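Local coordinates for protease VP4 (Blotched snakehead virus, PDB 2GEF), which is a birnavirus serine protease that hydrolyses peptide bonds with a serine/lysine catalytic dyad, probably to process the viral polyprotein from which it derives, at residues A[25-30]-A[53-58]; A[65-68]-A[74-77]; A[141-146]-A[201-206]. One frame throughout, in Å; residues are numbered along the deposited sequence.

Contact 1: A[25-30]-A[53-58]; sequences VHFTDG and GDHRDL
The phenyl ring of Phe27 turns its edge toward the face of the His55 imidazole, a T-shaped pair with planes at 81° and centroids 6.0 Å apart. The approach is loose: the nearest atoms, Phe27 CE2 and His55 ND1, are 4.4 Å apart, and ND1 lies close to the plane of the phenyl ring at its rim. The imidazole has a second tie: its NE2 is hydrogen-bonded to the carbonyl O of Arg52, three residues earlier in the chain, which helps to hold its rotation.

The remaining contacts belong to Leu58, at the end of the short 3-10 turn 56-58. Its CG stands anti to the carbonyl carbon (chi1 -82°). Leu58 CD1 meets Phe27 CZ at 3.8 Å and lies near Val25 CG1 too, while Leu58 CD2 is 4.0 Å from that same Val25 CG1, the valine and the leucine reaching toward each other tip to tip. The other branch of Val25 serves its own strand: CG2 sits 3.7 Å above one face of the Phe27 ring, toward the rim.

Leu107 of strand 104-109 touches both Phe27 and Leu58, and Val122 and Val124 of strand 120-126 back the phenylalanine. A branched valine, a long flat phenylalanine and a forked leucine thus suit a place where the three-stranded sheet meets the loop after strand 43-52; the histidine offers a flat face to the phenylalanine and a polar edge to the Arg52 carbonyl. Between these segments the chemistry is one of dispersion and weak ring electrostatics, which implies an association set by shape rather than by directed polar bonds.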
loop_
_atom_site.group_PDB
_atom_site.type_symbol
_atom_site.label_atom_id
_atom_site.label_comp_id
_atom_site.label_asym_id
_atom_site.label_seq_id
_atom_site.Cartn_x
_atom_site.Cartn_y
_atom_site.Cartn_z
ATOM N N VAL A 25 -7.969 10.991 10.397
ATOM C CA VAL A 25 -6.737 11.543 10.925
ATOM C C VAL A 25 -6.014 12.262 9.815
ATOM O O VAL A 25 -6.098 11.932 8.588
ATOM C CB VAL A 25 -5.794 10.545 11.780
ATOM C CG1 VAL A 25 -6.121 9.103 11.654
ATOM C CG2 VAL A 25 -4.197 10.895 11.714
ATOM N N HIS A 26 -5.295 13.261 10.288
ATOM C CA HIS A 26 -4.643 14.167 9.405
ATOM C C HIS A 26 -3.192 13.690 9.367
ATOM O O HIS A 26 -2.519 13.566 10.424
ATOM C CB HIS A 26 -4.750 15.597 9.894
ATOM C CG HIS A 26 -3.952 16.506 9.063
ATOM N ND1 HIS A 26 -4.173 16.636 7.706
ATOM C CD2 HIS A 26 -2.860 17.256 9.353
ATOM C CE1 HIS A 26 -3.274 17.466 7.204
ATOM N NE2 HIS A 26 -2.465 17.857 8.182
ATOM N N PHE A 27 -2.736 13.387 8.141
ATOM C CA PHE A 27 -1.391 12.951 7.872
ATOM C C PHE A 27 -0.791 13.987 6.927
ATOM O O PHE A 27 -1.353 14.353 5.852
ATOM C CB PHE A 27 -1.412 11.582 7.140
ATOM C CG PHE A 27 -1.682 10.432 8.054
ATOM C CD1 PHE A 27 -2.849 9.680 7.924
ATOM C CD2 PHE A 27 -0.806 10.089 9.080
ATOM C CE1 PHE A 27 -3.120 8.602 8.818
ATOM C CE2 PHE A 27 -1.112 9.020 9.958
ATOM C CZ PHE A 27 -2.237 8.281 9.771
ATOM N N THR A 28 0.393 14.409 7.307
ATOM C CA THR A 28 1.180 15.254 6.478
ATOM C C THR A 28 2.073 14.433 5.516
ATOM O O THR A 28 2.732 14.987 4.635
ATOM C CB THR A 28 2.071 16.158 7.361
ATOM O OG1 THR A 28 2.841 15.340 8.239
ATOM C CG2 THR A 28 1.231 17.154 8.130
ATOM N N ASP A 29 2.060 13.114 5.642
ATOM C CA ASP A 29 2.905 12.203 4.870
ATOM C C ASP A 29 2.462 10.758 4.996
ATOM O O ASP A 29 1.887 10.434 5.964
ATOM C CB ASP A 29 4.455 12.352 5.268
ATOM C CG ASP A 29 4.717 12.429 6.800
ATOM O OD1 ASP A 29 4.769 13.536 7.331
ATOM O OD2 ASP A 29 4.908 11.440 7.535
ATOM N N GLY A 30 2.868 9.845 4.084
ATOM C CA GLY A 30 2.366 8.487 4.025
ATOM C C GLY A 30 2.237 8.093 2.562
ATOM O O GLY A 30 2.271 8.928 1.725
ATOM N N GLY A 53 7.167 6.181 11.258
ATOM C CA GLY A 53 7.200 6.283 12.762
ATOM C C GLY A 53 6.197 5.228 13.231
ATOM O O GLY A 53 5.648 4.468 12.437
ATOM N N ASP A 54 5.939 5.217 14.527
ATOM C CA ASP A 54 5.022 4.271 15.072
ATOM C C ASP A 54 3.656 4.855 15.446
ATOM O O ASP A 54 3.529 5.738 16.248
ATOM C CB ASP A 54 5.734 3.306 16.083
ATOM C CG ASP A 54 5.469 3.617 17.530
ATOM O OD1 ASP A 54 5.039 4.748 17.762
ATOM O OD2 ASP A 54 5.808 2.824 18.434
ATOM N N HIS A 55 2.642 4.377 14.733
ATOM C CA HIS A 55 1.239 4.833 14.831
ATOM C C HIS A 55 0.432 3.677 15.181
ATOM O O HIS A 55 -0.723 3.556 14.756
ATOM C CB HIS A 55 0.732 5.461 13.522
ATOM C CG HIS A 55 1.646 6.536 12.971
ATOM N ND1 HIS A 55 1.506 7.876 13.290
ATOM C CD2 HIS A 55 2.738 6.455 12.183
ATOM C CE1 HIS A 55 2.457 8.583 12.684
ATOM N NE2 HIS A 55 3.246 7.739 12.042
ATOM N N ARG A 56 1.075 2.812 15.967
ATOM C CA ARG A 56 0.468 1.671 16.687
ATOM C C ARG A 56 -0.883 2.067 17.356
ATOM O O ARG A 56 -1.888 1.278 17.358
ATOM C CB ARG A 56 1.468 1.110 17.679
ATOM C CG ARG A 56 2.517 0.402 16.915
ATOM C CD ARG A 56 3.804 -0.017 17.705
ATOM N NE ARG A 56 3.623 -1.426 18.023
ATOM C CZ ARG A 56 4.286 -2.025 19.034
ATOM N NH1 ARG A 56 5.225 -1.299 19.691
ATOM N NH2 ARG A 56 3.993 -3.313 19.373
ATOM N N ASP A 57 -0.916 3.288 17.890
ATOM C CA ASP A 57 -2.130 3.758 18.592
ATOM C C ASP A 57 -3.338 3.811 17.725
ATOM O O ASP A 57 -4.403 4.089 18.212
ATOM C CB ASP A 57 -1.997 5.174 19.140
ATOM C CG ASP A 57 -1.510 6.183 18.118
ATOM O OD1 ASP A 57 -0.452 5.948 17.557
ATOM O OD2 ASP A 57 -2.178 7.210 17.907
ATOM N N LEU A 58 -3.108 3.672 16.428
ATOM C CA LEU A 58 -4.113 3.836 15.386
ATOM C C LEU A 58 -4.517 2.451 14.799
ATOM O O LEU A 58 -5.568 2.344 14.115
ATOM C CB LEU A 58 -3.616 4.726 14.278
ATOM C CG LEU A 58 -3.682 6.255 14.420
ATOM C CD1 LEU A 58 -3.058 6.850 13.178
ATOM C CD2 LEU A 58 -5.028 6.917 14.762
#

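Contact 2: A[65-68]-A[74-77]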
loop_
_atom_site.group_PDB
_atom_site.type_symbol
_atom_site.label_atom_id
_atom_site.label_comp_id
_atom_site.label_asym_id
_atom_site.label_seq_id
_atom_site.Cartn_x
_atom_site.Cartn_y
_atom_site.Cartn_z
ATOM N N ASP A 65 1.098 -6.244 17.450
ATOM C CA ASP A 65 2.352 -6.974 17.736
ATOM C C ASP A 65 3.068 -7.573 16.521
ATOM O O ASP A 65 4.033 -8.311 16.658
ATOM C CB ASP A 65 2.129 -8.259 18.625
ATOM C CG ASP A 65 1.288 -8.045 19.897
ATOM O OD1 ASP A 65 1.566 -7.125 20.684
ATOM O OD2 ASP A 65 0.363 -8.866 20.117
ATOM N N SER A 66 2.465 -7.475 15.364
ATOM C CA SER A 66 3.025 -8.120 14.160
ATOM C C SER A 66 4.009 -7.105 13.525
ATOM O O SER A 66 3.738 -5.930 13.569
ATOM C CB SER A 66 1.821 -8.526 13.229
ATOM O OG SER A 66 2.219 -9.500 12.274
ATOM N N TYR A 67 5.174 -7.493 13.021
ATOM C CA TYR A 67 5.996 -6.523 12.208
ATOM C C TYR A 67 6.905 -7.366 11.280
ATOM O O TYR A 67 7.206 -8.601 11.586
ATOM C CB TYR A 67 6.845 -5.541 13.074
ATOM C CG TYR A 67 7.903 -6.218 13.889
ATOM C CD1 TYR A 67 9.080 -6.708 13.286
ATOM C CD2 TYR A 67 7.712 -6.499 15.165
ATOM C CE1 TYR A 67 10.036 -7.400 13.992
ATOM C CE2 TYR A 67 8.703 -7.178 15.935
ATOM C CZ TYR A 67 9.851 -7.631 15.331
ATOM O OH TYR A 67 10.829 -8.285 16.046
ATOM N N ALA A 68 7.317 -6.764 10.160
ATOM C CA ALA A 68 8.362 -7.344 9.330
ATOM C C ALA A 68 9.585 -6.468 9.483
ATOM O O ALA A 68 9.455 -5.229 9.820
ATOM C CB ALA A 68 7.940 -7.419 7.832
ATOM N N HIS A 74 14.767 -2.125 10.386
ATOM C CA HIS A 74 13.676 -1.354 10.946
ATOM C C HIS A 74 12.422 -2.167 11.014
ATOM O O HIS A 74 12.334 -3.216 10.387
ATOM C CB HIS A 74 13.503 -0.098 10.126
ATOM C CG HIS A 74 14.542 0.868 10.448
ATOM N ND1 HIS A 74 14.498 1.644 11.580
ATOM C CD2 HIS A 74 15.751 1.093 9.880
ATOM C CE1 HIS A 74 15.618 2.341 11.666
ATOM N NE2 HIS A 74 16.393 2.022 10.649
ATOM N N LYS A 75 11.452 -1.662 11.753
ATOM C CA LYS A 75 10.104 -2.331 11.771
ATOM C C LYS A 75 9.015 -1.676 10.962
ATOM O O LYS A 75 8.882 -0.420 10.865
ATOM C CB LYS A 75 9.623 -2.516 13.246
ATOM C CG LYS A 75 10.796 -3.106 14.024
ATOM C CD LYS A 75 10.731 -2.799 15.461
ATOM C CE LYS A 75 11.993 -3.236 16.209
ATOM N NZ LYS A 75 11.832 -4.577 16.783
ATOM N N VAL A 76 8.238 -2.566 10.341
ATOM C CA VAL A 76 7.062 -2.127 9.706
ATOM C C VAL A 76 6.027 -2.780 10.523
ATOM O O VAL A 76 5.730 -3.948 10.235
ATOM C CB VAL A 76 6.868 -2.622 8.239
ATOM C CG1 VAL A 76 5.558 -1.903 7.580
ATOM C CG2 VAL A 76 8.172 -2.449 7.391
ATOM N N TRP A 77 5.462 -2.064 11.501
ATOM C CA TRP A 77 4.272 -2.509 12.241
ATOM C C TRP A 77 2.999 -2.805 11.351
ATOM O O TRP A 77 2.558 -1.935 10.610
ATOM C CB TRP A 77 3.895 -1.430 13.268
ATOM C CG TRP A 77 5.052 -0.999 14.061
ATOM C CD1 TRP A 77 5.732 0.234 14.030
ATOM C CD2 TRP A 77 5.631 -1.751 15.080
ATOM N NE1 TRP A 77 6.728 0.259 15.017
ATOM C CE2 TRP A 77 6.693 -0.954 15.665
ATOM C CE3 TRP A 77 5.363 -3.017 15.591
ATOM C CZ2 TRP A 77 7.501 -1.427 16.670
ATOM C CZ3 TRP A 77 6.195 -3.491 16.656
ATOM C CH2 TRP A 77 7.225 -2.696 17.178
#
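Strands 67-69 and 75-77 form a beta hairpin, and this contact is its antiparallel ladder. Ala68 and Val76 are a hydrogen-bonded pair: Val76 N gives to Ala68 O at 3.0 Å and Ala68 N to Val76 O at 3.2 Å. Tyr67 and Trp77, next to it, are the non-hydrogen-bonded pair. CA-H...O contacts supplement the ladder, Tyr67 CA lying 3.3 Å from Val76 O.

The aromatic interaction belongs to the Tyr67-Trp77 pair. The edge of the tyrosine ring points to the face of the indole six-membered ring in an offset edge-to-face stack, planes at 79°, with Tyr67 CD2 3.7 Å from Trp77 CZ3. Tyr67 CG sits between its backbone N and carbonyl carbon (chi1 65°), which lays the phenol along the ladder toward Lys75, with its CD2 side near the indole. Arg56, from the loop before helix 61-64, makes a cation-pi contact with Trp77. Two broad rings suit this partly exposed face, whereas small Ala68 and branched Val76 point to the buried one, where Val76 meets Ile106 of strand 104-109 and Ala68 meets Phe96.

Charge between the two strands enters through Lys75. Its CG lies over one face of the phenol, toward the rim, and its CB over one face of the indole, so the first two side-chain carbons lie in the angle between the rings. The lysine chain, bent at its last torsion, brings Lys75 NZ to 4.4 Å from the centroid of the Tyr67 ring, an off-centre cation-pi contact 28° from the ring normal.

Contact 3: A[141-146]-A[201-206]; sequences LALASS and DDAADH
Helix 138-146, which begins just after the nucleophile Ser136, meets helix 200-209 near the C terminus through a leucine set against two alanines, though the contact itself lies away from the catalytic dyad. Leu143 carries its side of this helix-helix contact. With chi1 at -59°, CG lies beside the backbone N, and the two methyls spread over neighbouring residues of the facing helix. Leu143 CD2 approaches the backbone itself, 3.8 Å from Ala204 CA and 4.0 Å from Ala204 CB; Leu143 CD1 lies 3.9 Å from Ala203 O and 4.2 Å from Ala203 CB. Alanine suits both places because a single methyl lets the leucine come close to the helix backbone, the CA atoms of Leu143 and Ala204 being 6.4 Å apart. The contact is buried but small.

Beyond the leucine, His206 ties its own helix to strand 154-160 through a hydrogen bond between ND1 and Tyr155 OH, and Ala144 packs on Ala50 of strand 43-52. Near the end of segment 141-146, two serine hydroxyls fold back on one carbonyl, as short polar side chains can on a helix: Ser146 OG at 2.8 Å and Ser145 OG at 3.0 Å reach Ala142 O from opposite faces of its plane.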
loop_
_atom_site.group_PDB
_atom_site.type_symbol
_atom_site.label_atom_id
_atom_site.label_comp_id
_atom_site.label_asym_id
_atom_site.label_seq_id
_atom_site.Cartn_x
_atom_site.Cartn_y
_atom_site.Cartn_z
ATOM N N LEU A 141 6.262 1.812 1.136
ATOM C CA LEU A 141 7.346 1.985 2.179
ATOM C C LEU A 141 8.380 2.989 1.962
ATOM O O LEU A 141 8.676 3.812 2.812
ATOM C CB LEU A 141 8.073 0.637 2.414
ATOM C CG LEU A 141 7.066 -0.392 2.951
ATOM C CD1 LEU A 141 7.625 -1.810 3.381
ATOM C CD2 LEU A 141 6.046 0.160 3.893
ATOM N N ALA A 142 9.064 2.799 0.876
ATOM C CA ALA A 142 10.041 3.758 0.299
ATOM C C ALA A 142 9.589 5.196 0.186
ATOM O O ALA A 142 10.259 6.110 0.611
ATOM C CB ALA A 142 10.466 3.342 -1.098
ATOM N N LEU A 143 8.559 5.407 -0.593
ATOM C CA LEU A 143 8.064 6.804 -0.740
ATOM C C LEU A 143 7.692 7.328 0.690
ATOM O O LEU A 143 7.962 8.508 1.009
ATOM C CB LEU A 143 6.856 6.788 -1.694
ATOM C CG LEU A 143 7.379 6.198 -3.010
ATOM C CD1 LEU A 143 6.274 6.327 -4.022
ATOM C CD2 LEU A 143 8.315 7.151 -3.516
ATOM N N ALA A 144 7.098 6.475 1.557
ATOM C CA ALA A 144 6.541 6.984 2.828
ATOM C C ALA A 144 7.678 7.286 3.746
ATOM O O ALA A 144 7.580 8.142 4.555
ATOM C CB ALA A 144 5.535 6.044 3.489
ATOM N N SER A 145 8.761 6.573 3.613
ATOM C CA SER A 145 9.908 6.834 4.428
ATOM C C SER A 145 10.680 8.109 3.913
ATOM O O SER A 145 11.535 8.615 4.611
ATOM C CB SER A 145 10.892 5.617 4.398
ATOM O OG SER A 145 11.720 5.879 3.237
ATOM N N SER A 146 10.408 8.583 2.708
ATOM C CA SER A 146 11.133 9.722 2.237
ATOM C C SER A 146 10.353 10.985 1.914
ATOM O O SER A 146 10.868 12.068 2.151
ATOM C CB SER A 146 12.193 9.361 1.156
ATOM O OG SER A 146 11.815 8.419 0.159
ATOM N N ASP A 201 13.075 5.831 -8.290
ATOM C CA ASP A 201 13.218 7.219 -8.794
ATOM C C ASP A 201 12.028 7.713 -9.620
ATOM O O ASP A 201 11.521 8.813 -9.369
ATOM C CB ASP A 201 14.547 7.361 -9.528
ATOM C CG ASP A 201 15.711 7.509 -8.508
ATOM O OD1 ASP A 201 15.668 8.386 -7.569
ATOM O OD2 ASP A 201 16.670 6.680 -8.586
ATOM N N ASP A 202 11.533 6.856 -10.510
ATOM C CA ASP A 202 10.365 7.184 -11.311
ATOM C C ASP A 202 9.118 7.199 -10.497
ATOM O O ASP A 202 8.283 8.022 -10.687
ATOM C CB ASP A 202 10.152 6.198 -12.471
ATOM C CG ASP A 202 11.228 6.315 -13.507
ATOM O OD1 ASP A 202 11.512 5.338 -14.263
ATOM O OD2 ASP A 202 11.885 7.374 -13.417
ATOM N N ALA A 203 8.985 6.277 -9.596
ATOM C CA ALA A 203 7.869 6.364 -8.599
ATOM C C ALA A 203 7.892 7.597 -7.723
ATOM O O ALA A 203 6.872 8.127 -7.482
ATOM C CB ALA A 203 7.931 5.119 -7.742
ATOM N N ALA A 204 9.055 8.055 -7.190
ATOM C CA ALA A 204 9.087 9.339 -6.521
ATOM C C ALA A 204 8.838 10.485 -7.441
ATOM O O ALA A 204 8.140 11.409 -7.018
ATOM C CB ALA A 204 10.526 9.539 -5.785
ATOM N N ASP A 205 9.382 10.463 -8.699
ATOM C CA ASP A 205 8.956 11.424 -9.720
ATOM C C ASP A 205 7.434 11.465 -9.935
ATOM O O ASP A 205 6.857 12.516 -9.910
ATOM C CB ASP A 205 9.662 11.238 -11.020
ATOM C CG ASP A 205 11.130 11.719 -10.976
ATOM O OD1 ASP A 205 11.627 12.185 -9.897
ATOM O OD2 ASP A 205 11.777 11.651 -12.034
ATOM N N HIS A 206 6.797 10.319 -10.062
ATOM C CA HIS A 206 5.416 10.235 -10.302
ATOM C C HIS A 206 4.640 10.816 -9.081
ATOM O O HIS A 206 3.656 11.497 -9.214
ATOM C CB HIS A 206 5.003 8.784 -10.530
ATOM C CG HIS A 206 3.494 8.620 -10.624
ATOM N ND1 HIS A 206 2.680 8.704 -9.537
ATOM C CD2 HIS A 206 2.667 8.509 -11.697
ATOM C CE1 HIS A 206 1.413 8.567 -9.894
ATOM N NE2 HIS A 206 1.374 8.512 -11.210
#

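In the fold
From the N terminus the three contacts follow in series, none nested in or crossing another. Contact 1 closes a loop holding mostly strand, 31-38 and 43-52, and joins the three-stranded antiparallel sheet to the loop leading into helix 61-64. Contact 2 closes next, over the short turn of a hairpin whose strand 75-77 runs parallel to 104-109 in the mixed sheet. Contact 3 closes a loop of 54 intervening residues, among them helix 170-178 with the catalytic Lys173, and joins helix 138-146 to the C-terminal helix. The contacts also touch: Arg56 and Asp54 pack on Trp77, Gly30 on Ala144, and Val76 on Leu141.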